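PDB 3WND: protein translation elongation factor 1A from Methanosarcina mazei, which probably acts as a SelB/EF-Tu-like translation factor that, in its GTP-bound form, binds cysteinyl-tRNA(Cys). Local coordinates for residues A[187-199]-A[209-221]. Numbering follows the deposited sequence. Where two conformers were deposited one is given.
Sequences ELNSLPARIFIDH and VVLGVVKQGISKD
Lys-215 lays its aliphatic chain over one face of the Phe-196 ring. Its CG stands 3.5 Å from the ring centroid, 10° off the normal, a CH-pi contact. Bends at chi2 and chi3 bring CD and CE along the CD2-CE2 side of the ring, and NZ goes on to the backbone O of Asn-82. Gln-216 NE2 donates to Pro-192 O at 2.9 Å. The acceptor lies in the amide plane and the bond is nearly straight (164°). The same amide packs on Arg-194, with the two CD atoms 3.5 Å apart, and a water joins Gln-216 OE1 to Arg-194 NH1. Salt bridges to Glu-277 and Asp-350 fix the guanidinium. Phe-196 CE1 sits above one face of it, toward the rim, and Arg-194 NH2 lies at the ring edge, in its plane. On the other side of the sheet, Ile-195 CG1 meets Val-214 CG2 at 4.0 Å, and Ile-197 packs on Val-210.

Two classic beta bulges interrupt the antiparallel ladder. Lys-215 and Gln-216 face Arg-194 at one. At the other, Leu-211 O accepts from both Asp-198 N (2.7 Å) and His-199 N. Asp-198 OD1 takes a 2.6 Å bond from His-199 ND1, while OD2 forms a salt bridge with Arg-254. Gly-217 N bonds to Leu-188 O, tying the hairpin end to the linker after helix 167-187. This bulged hairpin opens the beta-barrel domain following the G domain, consistent with domain II of SelB and EF-Tu relatives.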
loop_
_atom_site.group_PDB
_atom_site.type_symbol
_atom_site.label_atom_id
_atom_site.label_comp_id
_atom_site.label_asym_id
_atom_site.label_seq_id
_atom_site.Cartn_x
_atom_site.Cartn_y
_atom_site.Cartn_z
ATOM N N GLU A 187 1.952 -10.120 15.979
ATOM C CA GLU A 187 3.345 -10.198 16.471
ATOM C C GLU A 187 3.942 -8.804 16.622
ATOM O O GLU A 187 4.838 -8.624 17.430
ATOM C CB GLU A 187 4.236 -11.032 15.553
ATOM C CG GLU A 187 3.819 -12.493 15.499
ATOM C CD GLU A 187 4.699 -13.276 14.575
ATOM O OE1 GLU A 187 5.872 -12.967 14.333
ATOM O OE2 GLU A 187 4.214 -14.345 14.130
ATOM N N LEU A 188 3.478 -7.858 15.838
ATOM C CA LEU A 188 3.998 -6.498 15.844
ATOM C C LEU A 188 3.430 -5.664 16.987
ATOM O O LEU A 188 3.887 -4.505 17.184
ATOM C CB LEU A 188 3.625 -5.844 14.505
ATOM C CG LEU A 188 4.181 -6.469 13.202
ATOM C CD1 LEU A 188 3.715 -5.656 11.996
ATOM C CD2 LEU A 188 5.721 -6.603 13.264
ATOM N N ASN A 189 2.444 -6.202 17.724
ATOM C CA ASN A 189 1.765 -5.379 18.763
ATOM C C ASN A 189 2.755 -4.963 19.833
ATOM O O ASN A 189 2.501 -3.953 20.488
ATOM C CB ASN A 189 0.646 -6.182 19.428
ATOM C CG ASN A 189 -0.605 -6.267 18.540
ATOM O OD1 ASN A 189 -0.685 -5.683 17.445
ATOM N ND2 ASN A 189 -1.572 -7.077 19.008
ATOM N N SER A 190 3.828 -5.790 20.055
ATOM C CA SER A 190 4.799 -5.494 21.166
ATOM C C SER A 190 5.767 -4.359 20.797
ATOM O O SER A 190 6.525 -3.919 21.666
ATOM C CB SER A 190 5.570 -6.747 21.517
ATOM O OG SER A 190 6.095 -7.340 20.362
ATOM N N LEU A 191 5.757 -3.898 19.529
ATOM C CA LEU A 191 6.659 -2.827 19.095
ATOM C C LEU A 191 6.102 -1.443 19.484
ATOM O O LEU A 191 4.884 -1.323 19.797
ATOM C CB LEU A 191 6.838 -2.843 17.591
ATOM C CG LEU A 191 7.530 -4.092 17.008
ATOM C CD1 LEU A 191 7.596 -4.094 15.513
ATOM C CD2 LEU A 191 8.979 -4.252 17.527
ATOM N N PRO A 192 6.953 -0.417 19.497
ATOM C CA PRO A 192 6.404 0.954 19.658
ATOM C C PRO A 192 5.412 1.299 18.571
ATOM O O PRO A 192 5.620 0.901 17.420
ATOM C CB PRO A 192 7.638 1.828 19.581
ATOM C CG PRO A 192 8.789 0.927 20.068
ATOM C CD PRO A 192 8.434 -0.482 19.516
ATOM N N ALA A 193 4.299 1.938 18.942
ATOM C CA ALA A 193 3.302 2.279 17.956
ATOM C C ALA A 193 3.772 3.225 16.858
ATOM O O ALA A 193 4.478 4.239 17.106
ATOM C CB ALA A 193 2.070 2.930 18.608
ATOM N N ARG A 194 3.357 2.907 15.612
ATOM C CA ARG A 194 3.484 3.877 14.518
ATOM C C ARG A 194 2.193 3.856 13.748
ATOM O O ARG A 194 1.670 2.729 13.487
ATOM C CB ARG A 194 4.627 3.484 13.522
ATOM C CG ARG A 194 5.951 3.286 14.207
ATOM C CD ARG A 194 7.019 2.848 13.178
ATOM N NE ARG A 194 7.404 3.912 12.255
ATOM C CZ ARG A 194 7.734 3.701 10.952
ATOM N NH1 ARG A 194 7.505 2.505 10.315
ATOM N NH2 ARG A 194 8.193 4.719 10.203
ATOM N N ILE A 195 1.712 5.035 13.366
ATOM C CA ILE A 195 0.490 5.147 12.553
ATOM C C ILE A 195 0.854 5.966 11.327
ATOM O O ILE A 195 1.425 7.069 11.430
ATOM C CB ILE A 195 -0.652 5.837 13.374
ATOM C CG1 ILE A 195 -0.935 5.005 14.683
ATOM C CG2 ILE A 195 -1.954 5.935 12.480
ATOM C CD1 ILE A 195 -0.320 5.742 15.925
ATOM N N PHE A 196 0.511 5.456 10.139
ATOM C CA PHE A 196 0.733 6.239 8.880
ATOM C C PHE A 196 -0.581 6.900 8.506
ATOM O O PHE A 196 -1.606 6.298 8.576
ATOM C CB PHE A 196 1.085 5.283 7.716
ATOM C CG PHE A 196 2.517 4.783 7.702
ATOM C CD1 PHE A 196 3.416 5.098 8.746
ATOM C CD2 PHE A 196 2.941 3.992 6.644
ATOM C CE1 PHE A 196 4.725 4.565 8.730
ATOM C CE2 PHE A 196 4.255 3.487 6.644
ATOM C CZ PHE A 196 5.104 3.766 7.668
ATOM N N ILE A 197 -0.550 8.182 8.242
ATOM C CA ILE A 197 -1.694 8.938 7.914
ATOM C C ILE A 197 -1.942 9.053 6.425
ATOM O O ILE A 197 -1.032 9.377 5.693
ATOM C CB ILE A 197 -1.473 10.388 8.456
ATOM C CG1 ILE A 197 -1.450 10.372 10.042
ATOM C CG2 ILE A 197 -2.555 11.306 7.883
ATOM C CD1 ILE A 197 -0.903 11.670 10.612
ATOM N N ASP A 198 -3.155 8.697 5.962
ATOM C CA ASP A 198 -3.373 8.800 4.517
ATOM C C ASP A 198 -4.279 9.990 4.173
ATOM O O ASP A 198 -4.298 10.448 2.996
ATOM C CB ASP A 198 -3.919 7.480 3.868
ATOM C CG ASP A 198 -5.002 6.844 4.629
ATOM O OD1 ASP A 198 -6.113 7.384 4.689
ATOM O OD2 ASP A 198 -4.778 5.745 5.117
ATOM N N HIS A 199 -5.032 10.494 5.181
ATOM C CA HIS A 199 -5.903 11.673 4.925
ATOM C C HIS A 199 -5.957 12.443 6.228
ATOM O O HIS A 199 -5.873 11.903 7.321
ATOM C CB HIS A 199 -7.337 11.265 4.553
ATOM C CG HIS A 199 -7.442 10.574 3.263
ATOM N ND1 HIS A 199 -7.196 9.193 3.142
ATOM C CD2 HIS A 199 -7.744 11.056 1.952
ATOM C CE1 HIS A 199 -7.375 8.820 1.802
ATOM N NE2 HIS A 199 -7.743 9.961 1.090
ATOM N N VAL A 209 -8.945 15.675 12.437
ATOM C CA VAL A 209 -9.116 14.236 12.306
ATOM C C VAL A 209 -8.113 13.701 11.243
ATOM O O VAL A 209 -7.912 14.313 10.157
ATOM C CB VAL A 209 -10.579 13.876 11.949
ATOM C CG1 VAL A 209 -10.709 12.350 11.597
ATOM C CG2 VAL A 209 -11.475 14.294 13.117
ATOM N N VAL A 210 -7.464 12.558 11.543
ATOM C CA VAL A 210 -6.616 11.943 10.520
ATOM C C VAL A 210 -7.146 10.533 10.341
ATOM O O VAL A 210 -7.675 9.940 11.273
ATOM C CB VAL A 210 -5.134 11.917 10.928
ATOM C CG1 VAL A 210 -4.574 13.343 11.022
ATOM C CG2 VAL A 210 -4.923 11.053 12.165
ATOM N N LEU A 211 -7.016 10.030 9.127
ATOM C CA LEU A 211 -7.357 8.614 8.814
ATOM C C LEU A 211 -6.023 8.005 8.430
ATOM O O LEU A 211 -5.141 8.605 7.731
ATOM C CB LEU A 211 -8.289 8.511 7.634
ATOM C CG LEU A 211 -9.489 9.485 7.651
ATOM C CD1 LEU A 211 -10.339 9.253 6.422
ATOM C CD2 LEU A 211 -10.298 9.331 8.920
ATOM N N GLY A 212 -5.912 6.737 8.811
ATOM C CA GLY A 212 -4.648 6.001 8.637
ATOM C C GLY A 212 -4.750 4.563 9.077
ATOM O O GLY A 212 -5.834 4.044 9.318
ATOM N N VAL A 213 -3.563 3.963 9.249
ATOM C CA VAL A 213 -3.509 2.552 9.631
ATOM C C VAL A 213 -2.368 2.430 10.601
ATOM O O VAL A 213 -1.312 3.089 10.435
ATOM C CB VAL A 213 -3.315 1.636 8.382
ATOM C CG1 VAL A 213 -2.050 1.973 7.630
ATOM C CG2 VAL A 213 -3.433 0.163 8.733
ATOM N N VAL A 214 -2.594 1.644 11.658
ATOM C CA VAL A 214 -1.504 1.368 12.624
ATOM C C VAL A 214 -0.569 0.296 11.967
ATOM O O VAL A 214 -1.025 -0.801 11.620
ATOM C CB VAL A 214 -2.089 0.767 13.903
ATOM C CG1 VAL A 214 -0.980 0.493 14.961
ATOM C CG2 VAL A 214 -3.160 1.724 14.510
ATOM N N LYS A 215 0.686 0.719 11.756
ATOM C CA LYS A 215 1.680 -0.106 11.069
ATOM C C LYS A 215 2.306 -1.122 12.025
ATOM O O LYS A 215 2.665 -2.204 11.600
ATOM C CB LYS A 215 2.723 0.746 10.402
ATOM C CG LYS A 215 2.201 1.673 9.283
ATOM C CD LYS A 215 1.647 0.934 8.027
ATOM C CE LYS A 215 2.694 0.111 7.249
ATOM N NZ LYS A 215 2.293 -0.479 5.895
ATOM N N GLN A 216 2.464 -0.738 13.281
ATOM C CA GLN A 216 3.041 -1.602 14.303
ATOM C C GLN A 216 2.588 -1.075 15.675
ATOM O O GLN A 216 2.195 0.139 15.785
ATOM C CB GLN A 216 4.587 -1.711 14.177
ATOM C CG GLN A 216 5.251 -0.368 14.412
ATOM C CD GLN A 216 6.758 -0.460 14.340
ATOM O OE1 GLN A 216 7.297 -0.854 13.316
ATOM N NE2 GLN A 216 7.432 -0.095 15.452
ATOM N N GLY A 217 2.725 -1.926 16.688
ATOM C CA GLY A 217 2.403 -1.573 18.048
ATOM C C GLY A 217 0.890 -1.563 18.258
ATOM O O GLY A 217 0.108 -2.080 17.463
ATOM N N ILE A 218 0.516 -0.957 19.376
ATOM C CA ILE A 218 -0.907 -0.751 19.697
ATOM C C ILE A 218 -1.037 0.713 20.064
ATOM O O ILE A 218 -0.431 1.170 21.030
ATOM C CB ILE A 218 -1.419 -1.622 20.868
ATOM C CG1 ILE A 218 -1.158 -3.095 20.578
ATOM C CG2 ILE A 218 -2.928 -1.343 21.126
ATOM C CD1 ILE A 218 -1.650 -4.069 21.643
ATOM N N SER A 219 -1.834 1.467 19.271
ATOM C CA SER A 219 -2.030 2.889 19.592
ATOM C C SER A 219 -3.174 2.966 20.614
ATOM O O SER A 219 -4.124 2.212 20.545
ATOM C CB SER A 219 -2.393 3.665 18.291
ATOM O OG SER A 219 -2.658 4.988 18.563
ATOM N N LYS A 220 -3.037 3.815 21.622
ATOM C CA LYS A 220 -4.045 3.892 22.677
ATOM C C LYS A 220 -4.650 5.261 22.744
ATOM O O LYS A 220 -3.967 6.290 22.559
ATOM C CB LYS A 220 -3.397 3.556 24.025
ATOM C CG LYS A 220 -2.998 2.076 24.162
ATOM C CD LYS A 220 -2.193 1.827 25.445
ATOM C CE LYS A 220 -2.987 1.958 26.716
ATOM N NZ LYS A 220 -3.986 0.833 26.731
ATOM N N ASP A 221 -5.970 5.268 23.007
ATOM C CA ASP A 221 -6.652 6.555 23.213
ATOM C C ASP A 221 -5.992 7.299 24.374
ATOM O O ASP A 221 -5.586 6.705 25.373
ATOM C CB ASP A 221 -8.139 6.250 23.460
ATOM C CG ASP A 221 -9.016 7.509 23.412
ATOM O OD1 ASP A 221 -8.630 8.586 22.947
ATOM O OD2 ASP A 221 -10.176 7.346 23.789
HETATM O O HOH W 1 2.723 -0.234 21.021
HETATM O O HOH W 2 6.132 0.164 11.072
#